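Local coordinates for genome polyprotein (Chicken sicinivirus JSY, PDB 6QWT) that copies viral RNA as the RNA-dependent RNA polymerase (3Dpol) portion of the polyprotein, probably serving genome replication in the manner of other picornaviral polymerases, at residues A[13-18]-A[155-160]; A[149-154]-A[272-277]; A[215-220]-A[393-398]. All coordinates share one frame; numbering follows the deposited sequence.

Contact 1 (A[13-18]-A[155-160]); sequences PHVPRR and TFLKDE
In the fingers of the polymerase, Phe156 and Leu157, at the end of strand 152-157, carry a loop of the N-terminal region formed by Val15, Pro16 and Arg17. The Phe156 ring does most of the touching. Its edge receives the carbonyl oxygen of His14, with His14 O 3.2 Å from Phe156 CE1, and the CA of Val15. Pro16 CD comes in obliquely, 3.6 Å from Phe156 CD1. Leu157 follows and enters the sequence LKDELR, a run that resembles the start of motif F in picornaviral polymerases. Its CD1 meets Arg17 NH2 at 3.6 Å. A bend at the second torsion of Arg17 (chi2 -65°) turns CD toward Leu157, and the guanidinium, with Val15 CG1 above one face, toward its rim, is held beyond the contact by a salt bridge to Asp51. End to end, the touching parts point within 14° of each other, yet no direct hydrogen bond joins them. Water does that work: one molecule donates to Pro16 O (2.9 Å) and Leu157 O (3.1 Å), and a second donates to Arg18 O and to OD1 of Asp159, 3.1 Å from each. Asp159 also takes bonds from Ser19 and Lys20, just past the loop.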
loop_
_atom_site.group_PDB
_atom_site.type_symbol
_atom_site.label_atom_id
_atom_site.label_comp_id
_atom_site.label_asym_id
_atom_site.label_seq_id
_atom_site.Cartn_x
_atom_site.Cartn_y
_atom_site.Cartn_z
ATOM N N PRO A 13 -8.718 -22.824 3.624
ATOM C CA PRO A 13 -7.258 -22.773 3.735
ATOM C C PRO A 13 -6.821 -22.683 5.193
ATOM O O PRO A 13 -7.628 -22.518 6.108
ATOM C CB PRO A 13 -6.894 -21.499 2.968
ATOM C CG PRO A 13 -8.081 -20.616 3.156
ATOM C CD PRO A 13 -9.288 -21.525 3.223
ATOM N N HIS A 14 -5.510 -22.796 5.397
ATOM C CA HIS A 14 -4.922 -22.764 6.729
ATOM C C HIS A 14 -4.258 -21.418 6.991
ATOM O O HIS A 14 -3.537 -20.893 6.137
ATOM C CB HIS A 14 -3.899 -23.888 6.903
ATOM C CG HIS A 14 -3.133 -23.808 8.186
ATOM N ND1 HIS A 14 -3.740 -23.901 9.422
ATOM C CD2 HIS A 14 -1.811 -23.636 8.428
ATOM C CE1 HIS A 14 -2.826 -23.792 10.369
ATOM N NE2 HIS A 14 -1.646 -23.632 9.793
ATOM N N VAL A 15 -4.502 -20.869 8.178
ATOM C CA VAL A 15 -3.892 -19.613 8.606
ATOM C C VAL A 15 -2.594 -19.951 9.337
ATOM O O VAL A 15 -2.650 -20.566 10.416
ATOM C CB VAL A 15 -4.838 -18.805 9.505
ATOM C CG1 VAL A 15 -4.167 -17.520 9.969
ATOM C CG2 VAL A 15 -6.141 -18.502 8.774
ATOM N N PRO A 16 -1.429 -19.587 8.801
ATOM C CA PRO A 16 -0.170 -19.893 9.496
ATOM C C PRO A 16 -0.120 -19.228 10.866
ATOM O O PRO A 16 -0.395 -18.033 11.005
ATOM C CB PRO A 16 0.903 -19.335 8.552
ATOM C CG PRO A 16 0.240 -19.281 7.203
ATOM C CD PRO A 16 -1.201 -18.958 7.487
ATOM N N ARG A 17 0.223 -20.020 11.883
ATOM C CA ARG A 17 0.279 -19.546 13.261
ATOM C C ARG A 17 1.699 -19.442 13.799
ATOM O O ARG A 17 1.883 -19.040 14.952
ATOM C CB ARG A 17 -0.551 -20.461 14.172
ATOM C CG ARG A 17 -2.023 -20.559 13.789
ATOM C CD ARG A 17 -2.733 -19.223 13.962
ATOM N NE ARG A 17 -4.152 -19.306 13.623
ATOM C CZ ARG A 17 -5.043 -18.364 13.918
ATOM N NH1 ARG A 17 -6.315 -18.513 13.576
ATOM N NH2 ARG A 17 -4.659 -17.270 14.562
ATOM N N ARG A 18 2.704 -19.795 13.004
ATOM C CA ARG A 18 4.101 -19.659 13.386
ATOM C C ARG A 18 4.778 -18.640 12.477
ATOM O O ARG A 18 4.570 -18.644 11.259
ATOM C CB ARG A 18 4.830 -21.004 13.309
ATOM C CG ARG A 18 6.274 -20.953 13.775
ATOM C CD ARG A 18 6.971 -22.278 13.530
ATOM N NE ARG A 18 6.130 -23.408 13.914
ATOM C CZ ARG A 18 6.121 -23.952 15.126
ATOM N NH1 ARG A 18 5.325 -24.976 15.389
ATOM N NH2 ARG A 18 6.909 -23.470 16.079
ATOM N N THR A 155 -7.599 -14.377 3.582
ATOM C CA THR A 155 -7.221 -13.484 4.672
ATOM C C THR A 155 -6.268 -14.196 5.624
ATOM O O THR A 155 -6.541 -15.320 6.056
ATOM C CB THR A 155 -8.456 -13.000 5.436
ATOM O OG1 THR A 155 -9.360 -12.358 4.529
ATOM C CG2 THR A 155 -8.060 -12.024 6.535
ATOM N N PHE A 156 -5.161 -13.535 5.955
ATOM C CA PHE A 156 -4.181 -14.058 6.893
ATOM C C PHE A 156 -3.767 -12.964 7.867
ATOM O O PHE A 156 -3.992 -11.773 7.634
ATOM C CB PHE A 156 -2.932 -14.596 6.174
ATOM C CG PHE A 156 -3.215 -15.725 5.222
ATOM C CD1 PHE A 156 -3.623 -16.963 5.694
ATOM C CD2 PHE A 156 -3.062 -15.552 3.854
ATOM C CE1 PHE A 156 -3.879 -18.005 4.822
ATOM C CE2 PHE A 156 -3.317 -16.590 2.976
ATOM C CZ PHE A 156 -3.726 -17.817 3.461
ATOM N N LEU A 157 -3.163 -13.386 8.972
ATOM C CA LEU A 157 -2.473 -12.462 9.859
ATOM C C LEU A 157 -1.107 -12.135 9.267
ATOM O O LEU A 157 -0.358 -13.034 8.863
ATOM C CB LEU A 157 -2.329 -13.074 11.251
ATOM C CG LEU A 157 -3.641 -13.500 11.909
ATOM C CD1 LEU A 157 -3.388 -14.235 13.217
ATOM C CD2 LEU A 157 -4.536 -12.290 12.131
ATOM N N LYS A 158 -0.792 -10.848 9.192
ATOM C CA LYS A 158 0.423 -10.417 8.509
ATOM C C LYS A 158 1.633 -10.683 9.393
ATOM O O LYS A 158 1.775 -10.089 10.467
ATOM C CB LYS A 158 0.342 -8.942 8.127
ATOM C CG LYS A 158 1.499 -8.509 7.231
ATOM C CD LYS A 158 1.425 -7.047 6.806
ATOM C CE LYS A 158 1.892 -6.908 5.359
ATOM N NZ LYS A 158 0.949 -6.056 4.586
ATOM N N ASP A 159 2.511 -11.564 8.927
ATOM C CA ASP A 159 3.745 -11.916 9.621
ATOM C C ASP A 159 4.778 -10.826 9.356
ATOM O O ASP A 159 5.326 -10.737 8.253
ATOM C CB ASP A 159 4.220 -13.277 9.128
ATOM C CG ASP A 159 5.406 -13.821 9.913
ATOM O OD1 ASP A 159 5.910 -14.891 9.507
ATOM O OD2 ASP A 159 5.841 -13.201 10.915
ATOM N N GLU A 160 5.038 -9.988 10.361
ATOM C CA GLU A 160 5.906 -8.830 10.183
ATOM C C GLU A 160 6.377 -8.339 11.545
ATOM O O GLU A 160 5.782 -8.655 12.576
ATOM C CB GLU A 160 5.190 -7.696 9.439
ATOM C CG GLU A 160 4.280 -6.867 10.345
ATOM C CD GLU A 160 3.331 -5.966 9.578
ATOM O OE1 GLU A 160 2.167 -5.823 10.014
ATOM O OE2 GLU A 160 3.749 -5.399 8.547
HETATM O O HOH W 1 -1.238 -15.964 9.226
HETATM O O HOH W 2 3.988 -17.103 8.655
#

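Contact 2 (A[149-154]-A[272-277])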
loop_
_atom_site.group_PDB
_atom_site.type_symbol
_atom_site.label_atom_id
_atom_site.label_comp_id
_atom_site.label_asym_id
_atom_site.label_seq_id
_atom_site.Cartn_x
_atom_site.Cartn_y
_atom_site.Cartn_z
ATOM N N PRO A 149 -17.720 -11.029 -11.537
ATOM C CA PRO A 149 -16.561 -11.050 -10.632
ATOM C C PRO A 149 -16.900 -11.615 -9.259
ATOM O O PRO A 149 -17.067 -10.866 -8.292
ATOM C CB PRO A 149 -16.151 -9.573 -10.556
ATOM C CG PRO A 149 -17.414 -8.819 -10.839
ATOM C CD PRO A 149 -18.197 -9.662 -11.809
ATOM N N ASP A 150 -16.990 -12.944 -9.173
ATOM C CA ASP A 150 -17.379 -13.666 -7.961
ATOM C C ASP A 150 -16.170 -14.474 -7.491
ATOM O O ASP A 150 -15.864 -15.530 -8.052
ATOM C CB ASP A 150 -18.581 -14.563 -8.247
ATOM C CG ASP A 150 -19.131 -15.237 -7.002
ATOM O OD1 ASP A 150 -18.711 -14.881 -5.882
ATOM O OD2 ASP A 150 -19.997 -16.123 -7.147
ATOM N N TYR A 151 -15.487 -13.984 -6.460
ATOM C CA TYR A 151 -14.228 -14.586 -6.044
ATOM C C TYR A 151 -13.982 -14.273 -4.573
ATOM O O TYR A 151 -14.624 -13.397 -3.986
ATOM C CB TYR A 151 -13.064 -14.091 -6.914
ATOM C CG TYR A 151 -12.858 -12.594 -6.866
ATOM C CD1 TYR A 151 -12.032 -12.018 -5.909
ATOM C CD2 TYR A 151 -13.490 -11.756 -7.777
ATOM C CE1 TYR A 151 -11.842 -10.651 -5.857
ATOM C CE2 TYR A 151 -13.305 -10.384 -7.733
ATOM C CZ TYR A 151 -12.479 -9.840 -6.769
ATOM O OH TYR A 151 -12.286 -8.479 -6.714
ATOM N N PHE A 152 -13.024 -14.994 -3.992
ATOM C CA PHE A 152 -12.701 -14.916 -2.572
ATOM C C PHE A 152 -11.321 -14.303 -2.374
ATOM O O PHE A 152 -10.365 -14.683 -3.057
ATOM C CB PHE A 152 -12.724 -16.305 -1.926
ATOM C CG PHE A 152 -14.103 -16.846 -1.673
ATOM C CD1 PHE A 152 -14.792 -16.509 -0.519
ATOM C CD2 PHE A 152 -14.698 -17.711 -2.576
ATOM C CE1 PHE A 152 -16.057 -17.014 -0.279
ATOM C CE2 PHE A 152 -15.965 -18.220 -2.339
ATOM C CZ PHE A 152 -16.642 -17.870 -1.188
ATOM N N TYR A 153 -11.217 -13.368 -1.431
ATOM C CA TYR A 153 -9.925 -12.975 -0.887
ATOM C C TYR A 153 -9.529 -13.956 0.210
ATOM O O TYR A 153 -10.350 -14.303 1.065
ATOM C CB TYR A 153 -9.981 -11.555 -0.315
ATOM C CG TYR A 153 -10.061 -10.449 -1.346
ATOM C CD1 TYR A 153 -8.912 -9.806 -1.802
ATOM C CD2 TYR A 153 -11.287 -10.036 -1.855
ATOM C CE1 TYR A 153 -8.987 -8.786 -2.747
ATOM C CE2 TYR A 153 -11.372 -9.023 -2.794
ATOM C CZ TYR A 153 -10.223 -8.401 -3.237
ATOM O OH TYR A 153 -10.321 -7.395 -4.173
ATOM N N THR A 154 -8.277 -14.408 0.186
ATOM C CA THR A 154 -7.724 -15.180 1.293
ATOM C C THR A 154 -7.161 -14.223 2.335
ATOM O O THR A 154 -6.340 -13.361 2.010
ATOM C CB THR A 154 -6.627 -16.135 0.818
ATOM O OG1 THR A 154 -5.607 -15.394 0.139
ATOM C CG2 THR A 154 -7.200 -17.178 -0.122
ATOM N N VAL A 272 -15.763 -3.086 -9.410
ATOM C CA VAL A 272 -15.596 -2.245 -8.231
ATOM C C VAL A 272 -16.522 -2.705 -7.112
ATOM O O VAL A 272 -16.165 -2.631 -5.929
ATOM C CB VAL A 272 -15.818 -0.765 -8.600
ATOM C CG1 VAL A 272 -15.757 0.120 -7.362
ATOM C CG2 VAL A 272 -14.777 -0.325 -9.620
ATOM N N GLN A 273 -17.705 -3.220 -7.458
ATOM C CA GLN A 273 -18.584 -3.772 -6.432
ATOM C C GLN A 273 -17.939 -4.966 -5.740
ATOM O O GLN A 273 -18.078 -5.137 -4.522
ATOM C CB GLN A 273 -19.934 -4.166 -7.031
ATOM C CG GLN A 273 -20.917 -4.672 -5.978
ATOM C CD GLN A 273 -22.299 -4.948 -6.531
ATOM O OE1 GLN A 273 -22.449 -5.518 -7.611
ATOM N NE2 GLN A 273 -23.322 -4.548 -5.783
ATOM N N SER A 274 -17.216 -5.798 -6.495
ATOM C CA SER A 274 -16.501 -6.917 -5.890
ATOM C C SER A 274 -15.364 -6.462 -4.984
ATOM O O SER A 274 -14.758 -7.301 -4.309
ATOM C CB SER A 274 -15.961 -7.856 -6.976
ATOM O OG SER A 274 -14.712 -7.408 -7.477
ATOM N N ILE A 275 -15.066 -5.168 -4.956
ATOM C CA ILE A 275 -14.055 -4.616 -4.071
ATOM C C ILE A 275 -14.662 -4.097 -2.773
ATOM O O ILE A 275 -14.139 -4.375 -1.693
ATOM C CB ILE A 275 -13.262 -3.511 -4.801
ATOM C CG1 ILE A 275 -12.244 -4.135 -5.752
ATOM C CG2 ILE A 275 -12.560 -2.596 -3.809
ATOM C CD1 ILE A 275 -11.656 -3.157 -6.732
ATOM N N TYR A 276 -15.771 -3.353 -2.847
ATOM C CA TYR A 276 -16.378 -2.823 -1.629
ATOM C C TYR A 276 -17.453 -3.732 -1.044
ATOM O O TYR A 276 -17.875 -3.508 0.095
ATOM C CB TYR A 276 -16.950 -1.413 -1.867
ATOM C CG TYR A 276 -18.107 -1.289 -2.846
ATOM C CD1 TYR A 276 -17.908 -0.742 -4.107
ATOM C CD2 TYR A 276 -19.401 -1.666 -2.492
ATOM C CE1 TYR A 276 -18.954 -0.599 -5.000
ATOM C CE2 TYR A 276 -20.455 -1.531 -3.383
ATOM C CZ TYR A 276 -20.221 -0.995 -4.638
ATOM O OH TYR A 276 -21.250 -0.848 -5.540
ATOM N N LEU A 277 -17.906 -4.745 -1.788
ATOM C CA LEU A 277 -18.786 -5.801 -1.274
ATOM C C LEU A 277 -18.076 -7.119 -1.576
ATOM O O LEU A 277 -18.446 -7.846 -2.502
ATOM C CB LEU A 277 -20.182 -5.734 -1.905
ATOM C CG LEU A 277 -21.263 -6.613 -1.270
ATOM C CD1 LEU A 277 -21.425 -6.282 0.207
ATOM C CD2 LEU A 277 -22.587 -6.454 -2.003
HETATM O O HOH W 3 -14.793 -10.315 -3.728
#
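Tyr151 and Ser274 reach each other through a first torsion of the same kind. In each the group beyond CB stands between the backbone N and the carbonyl carbon: CG in Tyr151 (chi1 60°) and OG in Ser274 (chi1 84°). The tyrosine hydroxyl then meets the serine hydroxyl in a hydrogen bond, Tyr151 OH to Ser274 OG, of 2.8 Å. Which proton serves it is open, because Tyr153 OH also lies within weak bonding distance of Tyr151 OH, at 3.4 Å. Ser274 OG has a further partner in the carbonyl of Tyr271, one turn back in its own helix, so a buried hydroxyl is gripped from its own helix and from Tyr151 of the facing segment, just ahead of the strand.

Pro149 completes the seat of the serine: its carbonyl O is 3.5 Å from Ser274 CB, and its own CB touches that carbon at 4.0 Å. Tyr153 runs beside Tyr151, its CZ at the edge of the Tyr151 ring. Its own edge points at Ser274 O, and its OH lies 4.1 Å from Ile275 CG1. A water above one face of the Tyr151 ring, toward its rim, lies within bonding distance of Tyr151 O and Ser274 O, though it has other acceptors nearby and need not serve both at once.

Helix 267-276 packs against the mixed sheet of the fingers and passes directly into its strand 277-282, which pairs in parallel with strand 152-157 through the backbone of Tyr153. Helix 180-189 meets Tyr151 through His181 and Ala182, while helix 243-256 presents Phe246 to Ile275.

Contact 3 (A[215-220]-A[393-398])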
loop_
_atom_site.group_PDB
_atom_site.type_symbol
_atom_site.label_atom_id
_atom_site.label_comp_id
_atom_site.label_asym_id
_atom_site.label_seq_id
_atom_site.Cartn_x
_atom_site.Cartn_y
_atom_site.Cartn_z
ATOM N N HIS A 215 12.084 9.631 -7.002
ATOM C CA HIS A 215 10.929 10.517 -6.987
ATOM C C HIS A 215 10.901 11.463 -5.798
ATOM O O HIS A 215 10.100 12.404 -5.803
ATOM C CB HIS A 215 9.642 9.690 -7.032
ATOM C CG HIS A 215 9.356 9.118 -8.384
ATOM N ND1 HIS A 215 9.546 7.786 -8.686
ATOM C CD2 HIS A 215 8.926 9.705 -9.526
ATOM C CE1 HIS A 215 9.232 7.575 -9.951
ATOM N NE2 HIS A 215 8.854 8.723 -10.485
ATOM N N TRP A 216 11.757 11.262 -4.797
ATOM C CA TRP A 216 11.784 12.197 -3.679
ATOM C C TRP A 216 12.159 13.607 -4.121
ATOM O O TRP A 216 11.770 14.571 -3.456
ATOM C CB TRP A 216 12.743 11.695 -2.598
ATOM C CG TRP A 216 12.062 11.386 -1.295
ATOM C CD1 TRP A 216 12.388 11.880 -0.068
ATOM C CD2 TRP A 216 10.933 10.519 -1.091
ATOM N NE1 TRP A 216 11.538 11.378 0.888
ATOM C CE2 TRP A 216 10.636 10.540 0.286
ATOM C CE3 TRP A 216 10.148 9.729 -1.939
ATOM C CZ2 TRP A 216 9.586 9.803 0.836
ATOM C CZ3 TRP A 216 9.106 8.997 -1.391
ATOM C CH2 TRP A 216 8.836 9.041 -0.016
ATOM N N THR A 217 12.883 13.752 -5.245
ATOM C CA THR A 217 13.213 15.094 -5.729
ATOM C C THR A 217 11.995 15.793 -6.326
ATOM O O THR A 217 11.662 16.905 -5.879
ATOM C CB THR A 217 14.396 15.027 -6.701
ATOM O OG1 THR A 217 15.585 14.640 -5.998
ATOM C CG2 THR A 217 14.627 16.382 -7.371
ATOM N N PRO A 218 11.287 15.227 -7.315
ATOM C CA PRO A 218 10.084 15.923 -7.806
ATOM C C PRO A 218 8.963 15.990 -6.778
ATOM O O PRO A 218 8.194 16.960 -6.792
ATOM C CB PRO A 218 9.681 15.107 -9.045
ATOM C CG PRO A 218 10.257 13.765 -8.815
ATOM C CD PRO A 218 11.553 14.004 -8.101
ATOM N N PHE A 219 8.838 14.995 -5.891
ATOM C CA PHE A 219 7.878 15.096 -4.793
ATOM C C PHE A 219 8.160 16.332 -3.943
ATOM O O PHE A 219 7.249 17.102 -3.616
ATOM C CB PHE A 219 7.930 13.838 -3.917
ATOM C CG PHE A 219 7.318 12.613 -4.546
ATOM C CD1 PHE A 219 7.318 11.402 -3.867
ATOM C CD2 PHE A 219 6.746 12.665 -5.810
ATOM C CE1 PHE A 219 6.758 10.267 -4.433
ATOM C CE2 PHE A 219 6.187 11.531 -6.382
ATOM C CZ PHE A 219 6.192 10.331 -5.693
ATOM N N TYR A 220 9.429 16.526 -3.578
ATOM C CA TYR A 220 9.834 17.660 -2.752
ATOM C C TYR A 220 9.520 18.988 -3.436
ATOM O O TYR A 220 8.896 19.877 -2.843
ATOM C CB TYR A 220 11.328 17.540 -2.449
ATOM C CG TYR A 220 11.935 18.640 -1.614
ATOM C CD1 TYR A 220 11.943 18.562 -0.230
ATOM C CD2 TYR A 220 12.546 19.736 -2.212
ATOM C CE1 TYR A 220 12.516 19.556 0.541
ATOM C CE2 TYR A 220 13.122 20.736 -1.452
ATOM C CZ TYR A 220 13.103 20.640 -0.076
ATOM O OH TYR A 220 13.675 21.629 0.691
ATOM N N PRO A 393 22.114 20.544 -3.703
ATOM C CA PRO A 393 20.902 20.718 -2.879
ATOM C C PRO A 393 19.592 20.581 -3.637
ATOM O O PRO A 393 18.545 20.437 -2.995
ATOM C CB PRO A 393 21.059 22.138 -2.315
ATOM C CG PRO A 393 22.505 22.493 -2.528
ATOM C CD PRO A 393 22.922 21.771 -3.764
ATOM N N THR A 394 19.600 20.637 -4.970
ATOM C CA THR A 394 18.352 20.467 -5.703
ATOM C C THR A 394 17.872 19.023 -5.685
ATOM O O THR A 394 16.705 18.767 -6.002
ATOM C CB THR A 394 18.510 20.940 -7.148
ATOM O OG1 THR A 394 19.575 20.217 -7.773
ATOM C CG2 THR A 394 18.815 22.432 -7.195
ATOM N N TYR A 395 18.734 18.082 -5.321
ATOM C CA TYR A 395 18.385 16.671 -5.276
ATOM C C TYR A 395 18.188 16.241 -3.829
ATOM O O TYR A 395 18.953 16.631 -2.943
ATOM C CB TYR A 395 19.461 15.836 -5.968
ATOM C CG TYR A 395 19.639 16.262 -7.405
ATOM C CD1 TYR A 395 20.668 17.116 -7.775
ATOM C CD2 TYR A 395 18.745 15.850 -8.384
ATOM C CE1 TYR A 395 20.818 17.527 -9.089
ATOM C CE2 TYR A 395 18.886 16.252 -9.696
ATOM C CZ TYR A 395 19.923 17.090 -10.045
ATOM O OH TYR A 395 20.059 17.489 -11.353
ATOM N N ILE A 396 17.145 15.447 -3.595
ATOM C CA ILE A 396 16.591 15.238 -2.263
ATOM C C ILE A 396 16.737 13.774 -1.878
ATOM O O ILE A 396 16.278 12.884 -2.604
ATOM C CB ILE A 396 15.115 15.671 -2.201
ATOM C CG1 ILE A 396 14.932 17.039 -2.869
ATOM C CG2 ILE A 396 14.629 15.700 -0.759
ATOM C CD1 ILE A 396 15.697 18.165 -2.198
ATOM N N HIS A 397 17.361 13.530 -0.719
ATOM C CA HIS A 397 17.529 12.186 -0.181
ATOM C C HIS A 397 16.247 11.725 0.511
ATOM O O HIS A 397 15.642 12.490 1.268
ATOM C CB HIS A 397 18.678 12.141 0.828
ATOM C CG HIS A 397 20.039 12.286 0.219
ATOM N ND1 HIS A 397 20.772 11.210 -0.231
ATOM C CD2 HIS A 397 20.811 13.380 0.015
ATOM C CE1 HIS A 397 21.933 11.634 -0.699
ATOM N NE2 HIS A 397 21.981 12.947 -0.561
ATOM N N PRO A 398 15.817 10.486 0.276
ATOM C CA PRO A 398 14.813 9.865 1.151
ATOM C C PRO A 398 15.489 9.257 2.370
ATOM O O PRO A 398 16.184 8.241 2.273
ATOM C CB PRO A 398 14.183 8.797 0.247
ATOM C CG PRO A 398 15.270 8.431 -0.713
ATOM C CD PRO A 398 16.144 9.647 -0.889
HETATM O O HOH W 4 15.157 11.789 -4.952
#
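Ile396 and Tyr220 form one half of the apolar centre, Pro398 and Trp216 the other. The Tyr220 ring, with CG anti to the backbone N (chi1 179°), lies under Ile396, and Ile396 CD1 sits over its face, 3.8 Å from the ring centroid and 20° off the normal, in a CH-pi contact. The two side chains cross at about a right angle. Pro398 CB lies over the face of the Trp216 indole in a second CH-pi contact, 3.6 Å from the centroid of the five-membered ring, while Trp216 CD1 also approaches His397 O. Both rings are tied down at their polar atoms by outside partners: Trp216 NE1 bonds to His385 O, and Tyr220 OH to His377.

Toward the polar edge, Thr217 OG1 accepts a hydrogen bond from Ile396 N of 3.0 Å at 160°, and Thr217 CG2 touches Thr394 O at 3.4 Å. A water joins the same hydroxyl, 3.1 Å from Thr217 OG1, and lies 2.8 Å from Ile396 O.

Strand 396-400 pairs with strand 384-388 as an antiparallel hairpin whose first strand begins within the sequence FLKRHF. This is consistent with motif E, the primer grip of picornaviral polymerases, here packed against the helix that precedes the motif A strand.

Contacts 1 and 2 share strand 152-157 and belong to the fingers, their centres 20 Å apart, whereas contact 3 lies on the opposite side of the chain's centre, at the palm hairpin, its centre 37 Å from that of contact 1 and 38 Å from that of contact 2. Contact 1 is only partly buried, and its chemistry reflects that: apolar packing at a ring edge, with waters bridging the loop's carbonyls to a backbone oxygen and a carboxylate. Contact 2, buried, uses hydroxyls to reach a helix. Contact 3, also buried, relies on aliphatic groups over aromatic faces, with a single direct backbone-to-side-chain bond at its margin. The shared strand thus meets a loop at one end, a helix at the other.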